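Local structure of glycosyl hydrolase (Streptomyces cattleya, 7LR7) at residues H224-N229 against L266-A271; E153-S158 against D205-T210; T358-D363 against V419-V424. The protein probably hydrolyses glycosidic bonds during N-glycan breakdown as a family GH5 glycosidase, and binds N-acetylglucosamine in its pocket. All coordinates share one frame; numbering follows the deposited sequence.

Contacts 1 and 2 border the sugar pocket and meet there, although their centres lie about 17 Å apart: His224 ND1 of contact 1 is 2.5 Å from Glu153 OE2 of contact 2, a probable hydrogen bond, and Glu268 OE1 comes within 3.2 Å of the same Glu153 OE2, two acidic groups close together. Both contacts touch the bound N-acetylglucosamine, contact 1 through Trp226 and Phe228, contact 2 through Glu153. Contact 3 belongs to a separate small sheet near the C-terminus. Its centre is about 24 Å from that of contact 1 and about 26 Å from that of contact 2, with nearest atoms about 15 Å and 9 Å away, respectively.

Contact 1 of 3, residues H224-N229 against L266-A271. With NAG (2-acetamido-2-deoxy-beta-D-glucopyranose), chain B.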
loop_
_atom_site.group_PDB
_atom_site.type_symbol
_atom_site.label_atom_id
_atom_site.label_comp_id
_atom_site.label_asym_id
_atom_site.label_seq_id
_atom_site.Cartn_x
_atom_site.Cartn_y
_atom_site.Cartn_z
ATOM N N HIS A 224 -21.526 2.055 14.073
ATOM C CA HIS A 224 -20.316 1.821 14.858
ATOM C C HIS A 224 -20.290 2.852 15.983
ATOM O O HIS A 224 -20.161 4.053 15.724
ATOM C CB HIS A 224 -19.055 1.932 13.998
ATOM C CG HIS A 224 -18.932 0.880 12.930
ATOM N ND1 HIS A 224 -17.834 0.792 12.101
ATOM C CD2 HIS A 224 -19.765 -0.121 12.550
ATOM C CE1 HIS A 224 -17.993 -0.216 11.259
ATOM N NE2 HIS A 224 -19.155 -0.789 11.511
ATOM N N SER A 225 -20.389 2.394 17.228
ATOM C CA SER A 225 -20.569 3.286 18.371
ATOM C C SER A 225 -19.263 3.417 19.148
ATOM O O SER A 225 -18.815 2.452 19.777
ATOM C CB SER A 225 -21.680 2.766 19.282
ATOM O OG SER A 225 -21.887 3.676 20.331
ATOM N N TRP A 226 -18.678 4.623 19.141
ATOM C CA TRP A 226 -17.360 4.878 19.727
ATOM C C TRP A 226 -17.389 6.134 20.591
ATOM O O TRP A 226 -17.404 7.251 20.063
ATOM C CB TRP A 226 -16.308 4.994 18.621
ATOM C CG TRP A 226 -16.023 3.657 18.061
ATOM C CD1 TRP A 226 -16.403 3.173 16.840
ATOM C CD2 TRP A 226 -15.350 2.587 18.728
ATOM N NE1 TRP A 226 -15.956 1.879 16.687
ATOM C CE2 TRP A 226 -15.317 1.493 17.837
ATOM C CE3 TRP A 226 -14.757 2.451 19.988
ATOM C CZ2 TRP A 226 -14.721 0.280 18.169
ATOM C CZ3 TRP A 226 -14.178 1.244 20.320
ATOM C CH2 TRP A 226 -14.160 0.175 19.413
ATOM N N VAL A 227 -17.373 5.963 21.920
ATOM C CA VAL A 227 -17.560 7.103 22.818
ATOM C C VAL A 227 -16.306 7.979 22.908
ATOM O O VAL A 227 -16.306 8.997 23.614
ATOM C CB VAL A 227 -18.029 6.643 24.219
ATOM C CG1 VAL A 227 -19.344 5.868 24.096
ATOM C CG2 VAL A 227 -16.983 5.805 24.926
ATOM N N PHE A 228 -15.244 7.643 22.164
ATOM C CA PHE A 228 -14.163 8.621 22.054
ATOM C C PHE A 228 -14.484 9.755 21.085
ATOM O O PHE A 228 -13.639 10.630 20.887
ATOM C CB PHE A 228 -12.816 7.956 21.663
ATOM C CG PHE A 228 -12.835 7.173 20.362
ATOM C CD1 PHE A 228 -13.032 7.797 19.147
ATOM C CD2 PHE A 228 -12.584 5.815 20.366
ATOM C CE1 PHE A 228 -13.030 7.074 17.968
ATOM C CE2 PHE A 228 -12.570 5.088 19.192
ATOM C CZ PHE A 228 -12.802 5.716 17.989
ATOM N N ASN A 229 -15.671 9.774 20.479
ATOM C CA ASN A 229 -15.985 10.775 19.460
ATOM C C ASN A 229 -16.312 12.150 20.040
ATOM O O ASN A 229 -16.829 13.000 19.308
ATOM C CB ASN A 229 -17.158 10.299 18.596
ATOM C CG ASN A 229 -18.412 10.021 19.414
ATOM O OD1 ASN A 229 -18.431 10.238 20.628
ATOM N ND2 ASN A 229 -19.466 9.546 18.754
ATOM N N LEU A 266 -25.682 -3.104 15.483
ATOM C CA LEU A 266 -24.587 -2.458 16.218
ATOM C C LEU A 266 -23.323 -3.248 15.894
ATOM O O LEU A 266 -22.873 -4.119 16.643
ATOM C CB LEU A 266 -24.872 -2.409 17.719
ATOM C CG LEU A 266 -23.785 -1.722 18.557
ATOM C CD1 LEU A 266 -23.510 -0.328 18.039
ATOM C CD2 LEU A 266 -24.134 -1.679 20.083
ATOM N N GLN A 267 -22.754 -2.946 14.726
ATOM C CA GLN A 267 -21.676 -3.767 14.196
ATOM C C GLN A 267 -20.347 -3.526 14.912
ATOM O O GLN A 267 -19.494 -4.415 14.920
ATOM C CB GLN A 267 -21.507 -3.504 12.698
ATOM C CG GLN A 267 -20.831 -4.620 11.922
ATOM C CD GLN A 267 -20.671 -4.249 10.469
ATOM O OE1 GLN A 267 -20.263 -3.136 10.164
ATOM N NE2 GLN A 267 -21.013 -5.167 9.562
ATOM N N GLU A 268 -20.144 -2.347 15.488
ATOM C CA GLU A 268 -18.956 -2.093 16.294
ATOM C C GLU A 268 -19.376 -1.395 17.569
ATOM O O GLU A 268 -20.126 -0.421 17.531
ATOM C CB GLU A 268 -17.927 -1.228 15.563
ATOM C CG GLU A 268 -17.193 -1.945 14.466
ATOM C CD GLU A 268 -16.099 -1.103 13.873
ATOM O OE1 GLU A 268 -15.771 -0.039 14.468
ATOM O OE2 GLU A 268 -15.582 -1.500 12.810
ATOM N N VAL A 269 -18.885 -1.899 18.693
ATOM C CA VAL A 269 -18.981 -1.195 19.964
ATOM C C VAL A 269 -17.839 -1.702 20.824
ATOM O O VAL A 269 -17.559 -2.907 20.851
ATOM C CB VAL A 269 -20.364 -1.409 20.628
ATOM C CG1 VAL A 269 -20.663 -2.904 20.756
ATOM C CG2 VAL A 269 -20.440 -0.718 21.975
ATOM N N GLY A 270 -17.143 -0.778 21.484
ATOM C CA GLY A 270 -15.998 -1.156 22.291
ATOM C C GLY A 270 -15.786 -0.176 23.424
ATOM O O GLY A 270 -16.476 0.840 23.534
ATOM N N ALA A 271 -14.809 -0.494 24.276
ATOM C CA ALA A 271 -14.502 0.310 25.458
ATOM C C ALA A 271 -13.109 0.925 25.321
ATOM O O ALA A 271 -12.103 0.308 25.718
ATOM C CB ALA A 271 -14.597 -0.548 26.722
HETATM C C1 NAG B . -12.483 7.320 13.571
HETATM C C2 NAG B . -11.101 6.719 13.279
HETATM C C3 NAG B . -11.219 5.302 12.697
HETATM C C4 NAG B . -12.197 4.448 13.497
HETATM C C5 NAG B . -13.502 5.206 13.685
HETATM C C6 NAG B . -14.518 4.470 14.518
HETATM C C7 NAG B . -9.083 7.893 12.508
HETATM C C8 NAG B . -8.521 8.830 11.502
HETATM N N2 NAG B . -10.375 7.589 12.366
HETATM O O1 NAG B . -12.326 8.528 14.245
HETATM O O3 NAG B . -9.933 4.687 12.706
HETATM O O4 NAG B . -12.457 3.221 12.821
HETATM O O5 NAG B . -13.229 6.436 14.362
HETATM O O6 NAG B . -15.718 5.224 14.622
HETATM O O7 NAG B . -8.406 7.440 13.424
HETATM O O HOH W 1 -17.943 2.974 22.293
#
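Leu266 reaches Ser225 with one methyl, CD1 lying 3.8 Å from Ser225 CB, while the Ser225 hydroxyl bonds instead to His245 on helix 240-254. At Gln267 the contact turns polar: His224 NE2 donates to Gln267 OE1 at 2.9 Å, nearly straight at the hydrogen, with the oxygen in the imidazole plane and the donor on an amide lone pair. Glu268 does the most. With CG anti to its carbonyl carbon (chi1 -73°) and the chain extended beyond, it lays CG 3.5 Å from the centroid of the His224 ring, squarely over the face, and the carboxylate continues the stack with its plane 17° from the ring. Proximity of the carboxylate to His224 ND1 is therefore stacking and no hydrogen bond; that nitrogen pairs with Glu153. Glu268 OE1 accepts from Trp226 NE1 at 2.9 Å, at the indole edge, and OE2 forms a salt bridge with Arg54. These neighbours are the sixth and seventh strands of a (beta/alpha)8 barrel, running parallel, with Ser225 N bonded to Glu268 O at 2.8 Å. Glu268 lies near the C-terminal end of the seventh strand and Glu153 follows the fourth, consistent with the acidic pair of GH5 enzymes. The contact also lines the sugar pocket: Trp226 CD1 lies 3.1 Å from NAG O6, and Phe228 turns its ring edge to NAG O5. Further along, a water bridges the segments, donating to Ser225 O and Gly270 O and accepting from Val227 N. The indole packs directly on the Gly270 backbone, Trp226 CZ3 being 3.6 Å from Gly270 CA, and the buried Gly270 N lies over the ring face without a partner.

Contact 2 of 3, residues E153-S158 against D205-T210; sequences EINQFS and DDHPFT. With NAG (2-acetamido-2-deoxy-beta-D-glucopyranose), chain B.
Asn155 and His207 meet through a single bent hydrogen bond: Asn155 ND2 donates to His207 NE2 at 3.0 Å with an angle of only 139° at the hydrogen. Amide and imidazole planes stand 85° apart, and each partner is tilted well out of the other's plane, so the bond is made at a slant. Beside it, Asn155 CB lies over the face of Phe209, 3.8 Å from the ring centroid, a CH-pi contact. Ser158 OG comes within 3.3 Å of His207 CE1 and also touches Phe209 CD1, while Pro208 CG packs 3.6 Å from Ser158 O. An alanine in place of His207 would probably deprive Asn155 ND2 of this acceptor and open a gap between the Asn155 amide, the Ser158 hydroxyl and the Pro208 ring. The contact joins two loops of the (beta/alpha)8 barrel: a 3-10 turn just after the fourth strand, 145-152, and the link between helices 200-203 and 211-216. Within the turn, Asn155 O accepts twice from Ser158, from OG at 2.6 Å and from N at 2.9 Å; a chi1 of 64°, placing Ser158 OG between its backbone N and carbonyl carbon, lets the hydroxyl turn back to that oxygen. Further out, Asn155 OD1 accepts from Tyr198 N, which holds the other end of the amide, while the backbone N of Asn155 donates to Glu197. Arg373 bonds to the carbonyls of His207 and Phe209, and helix 170-187 touches the Phe209 ring through Ala173 and Leu177. At the head of the turn, Glu153 OE1 accepts from the sugar's O4, though the 2.4 Å modelled between Glu153 OE1 and NAG O4 is doubtfully short.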
loop_
_atom_site.group_PDB
_atom_site.type_symbol
_atom_site.label_atom_id
_atom_site.label_comp_id
_atom_site.label_asym_id
_atom_site.label_seq_id
_atom_site.Cartn_x
_atom_site.Cartn_y
_atom_site.Cartn_z
ATOM N N GLU A 153 -16.144 1.250 7.179
ATOM C CA GLU A 153 -16.101 2.709 7.348
ATOM C C GLU A 153 -15.420 3.371 6.155
ATOM O O GLU A 153 -14.584 4.267 6.302
ATOM C CB GLU A 153 -15.404 3.092 8.668
ATOM C CG GLU A 153 -15.879 2.262 9.856
ATOM C CD GLU A 153 -15.227 2.637 11.189
ATOM O OE1 GLU A 153 -14.194 3.345 11.176
ATOM O OE2 GLU A 153 -15.754 2.215 12.250
ATOM N N ILE A 154 -15.773 2.904 4.953
ATOM C CA ILE A 154 -15.129 3.393 3.743
ATOM C C ILE A 154 -15.429 4.871 3.531
ATOM O O ILE A 154 -14.690 5.551 2.817
ATOM C CB ILE A 154 -15.578 2.531 2.536
ATOM C CG1 ILE A 154 -14.764 2.861 1.278
ATOM C CG2 ILE A 154 -17.094 2.718 2.296
ATOM C CD1 ILE A 154 -13.475 2.069 1.128
ATOM N N ASN A 155 -16.477 5.400 4.175
ATOM C CA ASN A 155 -16.769 6.822 4.067
ATOM C C ASN A 155 -15.646 7.698 4.616
ATOM O O ASN A 155 -15.564 8.881 4.255
ATOM C CB ASN A 155 -18.093 7.144 4.773
ATOM C CG ASN A 155 -18.036 6.916 6.281
ATOM O OD1 ASN A 155 -17.454 5.933 6.759
ATOM N ND2 ASN A 155 -18.674 7.818 7.039
ATOM N N GLN A 156 -14.771 7.157 5.470
ATOM C CA GLN A 156 -13.656 7.964 5.971
ATOM C C GLN A 156 -12.737 8.444 4.844
ATOM O O GLN A 156 -11.990 9.407 5.034
ATOM C CB GLN A 156 -12.851 7.170 7.012
ATOM C CG GLN A 156 -11.940 6.094 6.435
ATOM C CD GLN A 156 -10.469 6.512 6.347
ATOM O OE1 GLN A 156 -9.935 7.165 7.243
ATOM N NE2 GLN A 156 -9.802 6.101 5.272
ATOM N N PHE A 157 -12.780 7.808 3.674
ATOM C CA PHE A 157 -11.977 8.270 2.550
ATOM C C PHE A 157 -12.596 9.450 1.809
ATOM O O PHE A 157 -11.922 10.044 0.953
ATOM C CB PHE A 157 -11.760 7.137 1.545
ATOM C CG PHE A 157 -10.816 6.078 2.014
ATOM C CD1 PHE A 157 -9.438 6.295 1.989
ATOM C CD2 PHE A 157 -11.299 4.860 2.466
ATOM C CE1 PHE A 157 -8.554 5.319 2.424
ATOM C CE2 PHE A 157 -10.415 3.859 2.887
ATOM C CZ PHE A 157 -9.045 4.095 2.881
ATOM N N SER A 158 -13.850 9.807 2.111
ATOM C CA SER A 158 -14.637 10.661 1.225
ATOM C C SER A 158 -14.529 12.151 1.532
ATOM O O SER A 158 -15.013 12.961 0.736
ATOM C CB SER A 158 -16.121 10.254 1.268
ATOM O OG SER A 158 -16.694 10.453 2.565
ATOM N N ASP A 205 -21.601 17.794 9.189
ATOM C CA ASP A 205 -22.338 18.514 8.161
ATOM C C ASP A 205 -21.617 18.390 6.825
ATOM O O ASP A 205 -20.392 18.528 6.751
ATOM C CB ASP A 205 -22.500 19.982 8.553
ATOM C CG ASP A 205 -23.279 20.160 9.848
ATOM O OD1 ASP A 205 -24.150 19.314 10.150
ATOM O OD2 ASP A 205 -23.022 21.148 10.566
ATOM N N ASP A 206 -22.380 18.093 5.775
ATOM C CA ASP A 206 -21.867 18.011 4.405
ATOM C C ASP A 206 -20.856 16.882 4.218
ATOM O O ASP A 206 -20.035 16.912 3.298
ATOM C CB ASP A 206 -21.271 19.350 3.959
ATOM C CG ASP A 206 -22.317 20.450 3.894
ATOM O OD1 ASP A 206 -23.415 20.194 3.343
ATOM O OD2 ASP A 206 -22.045 21.560 4.402
ATOM N N HIS A 207 -20.898 15.885 5.071
ATOM C CA HIS A 207 -20.192 14.652 4.794
ATOM C C HIS A 207 -20.914 13.910 3.672
ATOM O O HIS A 207 -22.142 13.772 3.720
ATOM C CB HIS A 207 -20.131 13.811 6.061
ATOM C CG HIS A 207 -19.360 12.548 5.910
ATOM N ND1 HIS A 207 -17.988 12.522 5.789
ATOM C CD2 HIS A 207 -19.767 11.259 5.846
ATOM C CE1 HIS A 207 -17.582 11.270 5.685
ATOM N NE2 HIS A 207 -18.643 10.484 5.733
ATOM N N PRO A 208 -20.196 13.420 2.657
ATOM C CA PRO A 208 -20.872 12.877 1.463
ATOM C C PRO A 208 -21.723 11.648 1.724
ATOM O O PRO A 208 -22.697 11.428 0.996
ATOM C CB PRO A 208 -19.702 12.542 0.525
ATOM C CG PRO A 208 -18.592 13.400 0.989
ATOM C CD PRO A 208 -18.740 13.493 2.474
ATOM N N PHE A 209 -21.355 10.811 2.689
ATOM C CA PHE A 209 -22.159 9.658 3.061
ATOM C C PHE A 209 -23.177 10.113 4.102
ATOM O O PHE A 209 -22.823 10.816 5.059
ATOM C CB PHE A 209 -21.276 8.515 3.577
ATOM C CG PHE A 209 -20.575 7.730 2.464
ATOM C CD1 PHE A 209 -19.495 8.275 1.776
ATOM C CD2 PHE A 209 -21.002 6.457 2.116
ATOM C CE1 PHE A 209 -18.865 7.579 0.765
ATOM C CE2 PHE A 209 -20.371 5.739 1.090
ATOM C CZ PHE A 209 -19.308 6.308 0.410
ATOM N N THR A 210 -24.458 9.767 3.875
ATOM C CA THR A 210 -25.552 10.404 4.605
ATOM C C THR A 210 -26.333 9.388 5.427
ATOM O O THR A 210 -26.181 8.178 5.223
ATOM C CB THR A 210 -26.514 11.111 3.648
ATOM O OG1 THR A 210 -27.232 10.126 2.882
ATOM C CG2 THR A 210 -25.771 12.056 2.718
HETATM C C1 NAG B . -12.483 7.320 13.571
HETATM C C2 NAG B . -11.101 6.719 13.279
HETATM C C3 NAG B . -11.219 5.302 12.697
HETATM C C4 NAG B . -12.197 4.448 13.497
HETATM C C5 NAG B . -13.502 5.206 13.685
HETATM C C6 NAG B . -14.518 4.470 14.518
HETATM C C7 NAG B . -9.083 7.893 12.508
HETATM C C8 NAG B . -8.521 8.830 11.502
HETATM N N2 NAG B . -10.375 7.589 12.366
HETATM O O1 NAG B . -12.326 8.528 14.245
HETATM O O3 NAG B . -9.933 4.687 12.706
HETATM O O4 NAG B . -12.457 3.221 12.821
HETATM O O5 NAG B . -13.229 6.436 14.362
HETATM O O6 NAG B . -15.718 5.224 14.622
HETATM O O7 NAG B . -8.406 7.440 13.424
#

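Contact 3 of 3, residues T358-D363 against V419-V424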
loop_
_atom_site.group_PDB
_atom_site.type_symbol
_atom_site.label_atom_id
_atom_site.label_comp_id
_atom_site.label_asym_id
_atom_site.label_seq_id
_atom_site.Cartn_x
_atom_site.Cartn_y
_atom_site.Cartn_z
ATOM N N THR A 358 -42.571 7.262 22.279
ATOM C CA THR A 358 -42.262 8.683 22.249
ATOM C C THR A 358 -41.117 8.921 21.276
ATOM O O THR A 358 -40.058 8.296 21.400
ATOM C CB THR A 358 -41.890 9.186 23.645
ATOM O OG1 THR A 358 -42.981 8.932 24.540
ATOM C CG2 THR A 358 -41.620 10.670 23.603
ATOM N N ALA A 359 -41.325 9.814 20.309
ATOM C CA ALA A 359 -40.312 10.121 19.304
ATOM C C ALA A 359 -39.799 11.547 19.471
ATOM O O ALA A 359 -40.590 12.485 19.628
ATOM C CB ALA A 359 -40.868 9.921 17.891
ATOM N N LEU A 360 -38.477 11.693 19.471
ATOM C CA LEU A 360 -37.819 12.997 19.427
ATOM C C LEU A 360 -37.689 13.459 17.983
ATOM O O LEU A 360 -37.171 12.720 17.140
ATOM C CB LEU A 360 -36.420 12.892 20.040
ATOM C CG LEU A 360 -35.660 14.055 20.674
ATOM C CD1 LEU A 360 -34.212 13.973 20.236
ATOM C CD2 LEU A 360 -36.267 15.427 20.393
ATOM N N VAL A 361 -38.123 14.688 17.697
ATOM C CA VAL A 361 -38.034 15.212 16.336
ATOM C C VAL A 361 -36.579 15.516 15.995
ATOM O O VAL A 361 -35.857 16.151 16.772
ATOM C CB VAL A 361 -38.911 16.461 16.177
ATOM C CG1 VAL A 361 -38.831 16.998 14.751
ATOM C CG2 VAL A 361 -40.334 16.143 16.511
ATOM N N VAL A 362 -36.140 15.057 14.832
ATOM C CA VAL A 362 -34.780 15.269 14.352
ATOM C C VAL A 362 -34.877 16.183 13.135
ATOM O O VAL A 362 -35.342 15.762 12.066
ATOM C CB VAL A 362 -34.093 13.938 14.019
ATOM C CG1 VAL A 362 -32.748 14.159 13.310
ATOM C CG2 VAL A 362 -33.900 13.122 15.296
ATOM N N ASP A 363 -34.487 17.453 13.305
ATOM C CA ASP A 363 -34.555 18.453 12.236
ATOM C C ASP A 363 -33.138 18.763 11.774
ATOM O O ASP A 363 -32.371 19.427 12.476
ATOM C CB ASP A 363 -35.262 19.731 12.685
ATOM C CG ASP A 363 -35.494 20.714 11.523
ATOM O OD1 ASP A 363 -36.408 21.560 11.633
ATOM O OD2 ASP A 363 -34.769 20.640 10.500
ATOM N N VAL A 419 -42.174 14.828 20.440
ATOM C CA VAL A 419 -41.613 16.000 21.098
ATOM C C VAL A 419 -40.383 16.462 20.331
ATOM O O VAL A 419 -39.696 15.669 19.677
ATOM C CB VAL A 419 -41.255 15.724 22.576
ATOM C CG1 VAL A 419 -42.492 15.263 23.319
ATOM C CG2 VAL A 419 -40.141 14.689 22.690
ATOM N N THR A 420 -40.114 17.763 20.411
ATOM C CA THR A 420 -38.968 18.440 19.831
ATOM C C THR A 420 -37.934 18.758 20.907
ATOM O O THR A 420 -38.237 18.738 22.108
ATOM C CB THR A 420 -39.421 19.734 19.142
ATOM O OG1 THR A 420 -39.694 20.729 20.135
ATOM C CG2 THR A 420 -40.680 19.484 18.312
ATOM N N PRO A 421 -36.684 19.036 20.514
ATOM C CA PRO A 421 -35.694 19.460 21.518
ATOM C C PRO A 421 -36.098 20.732 22.243
ATOM O O PRO A 421 -35.800 20.886 23.434
ATOM C CB PRO A 421 -34.416 19.654 20.689
ATOM C CG PRO A 421 -34.630 18.817 19.467
ATOM C CD PRO A 421 -36.088 18.888 19.176
ATOM N N HIS A 422 -36.766 21.649 21.543
ATOM C CA HIS A 422 -37.311 22.843 22.179
ATOM C C HIS A 422 -38.308 22.473 23.274
ATOM O O HIS A 422 -38.350 23.118 24.330
ATOM C CB HIS A 422 -37.955 23.734 21.108
ATOM C CG HIS A 422 -38.383 25.082 21.598
ATOM N ND1 HIS A 422 -37.503 26.131 21.766
ATOM C CD2 HIS A 422 -39.606 25.561 21.928
ATOM C CE1 HIS A 422 -38.163 27.192 22.195
ATOM N NE2 HIS A 422 -39.441 26.875 22.298
ATOM N N ASP A 423 -39.111 21.426 23.050
ATOM C CA ASP A 423 -40.017 20.945 24.096
ATOM C C ASP A 423 -39.239 20.450 25.308
ATOM O O ASP A 423 -39.530 20.829 26.448
ATOM C CB ASP A 423 -40.911 19.827 23.564
ATOM C CG ASP A 423 -41.898 20.312 22.532
ATOM O OD1 ASP A 423 -42.007 21.541 22.349
ATOM O OD2 ASP A 423 -42.563 19.462 21.905
ATOM N N VAL A 424 -38.244 19.589 25.078
ATOM C CA VAL A 424 -37.386 19.106 26.153
ATOM C C VAL A 424 -36.628 20.252 26.812
ATOM O O VAL A 424 -36.251 20.144 27.984
ATOM C CB VAL A 424 -36.431 18.023 25.600
ATOM C CG1 VAL A 424 -35.543 17.443 26.697
ATOM C CG2 VAL A 424 -37.230 16.908 24.922
#
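Val419 is gripped by the backbone of strand 358-362 on both of its polar atoms, which marks the tight part of this contact. Val419 N donates to Ala359 O at 2.9 Å with a nearly straight 172° at the hydrogen, and Val419 O receives Val361 N at 2.7 Å and 155°. The CA of Leu360 adds a CA-H...O contact to the same Val419 O at 3.3 Å. This alternation about one residue is the signature of a parallel bridge; it makes 417-419 an edge of a three-stranded parallel sheet that follows the barrel, with 358-362 in the middle and 397-400 beyond. Leu360 CD2 packs 3.7 Å from Pro421 CD, and helix 381-392 covers both residues through Val382, Ala385 and Leu389. Val361 CG2 and Thr420 CG2, side by side at 3.8 Å, pack as closely. At the other end of the ladder the packing slackens: Thr358 CG2 and Val419 CG2 are 4.4 Å apart, little more than a loose touch, and both residues are partly exposed. Thr420, also partly exposed, begins the final helix: with chi1 at 76°, its OG1 sits between the backbone N and carbonyl carbon and accepts from Asp423 N at 3.1 Å. Asp423 OD2 answers with a weak bond from Thr420 N at 3.3 Å, completing a capping box. Pro421 N carries no hydrogen to give Val361 O, the next acceptor in this register, which is consistent with the ladder ending here and the chain turning into a helix.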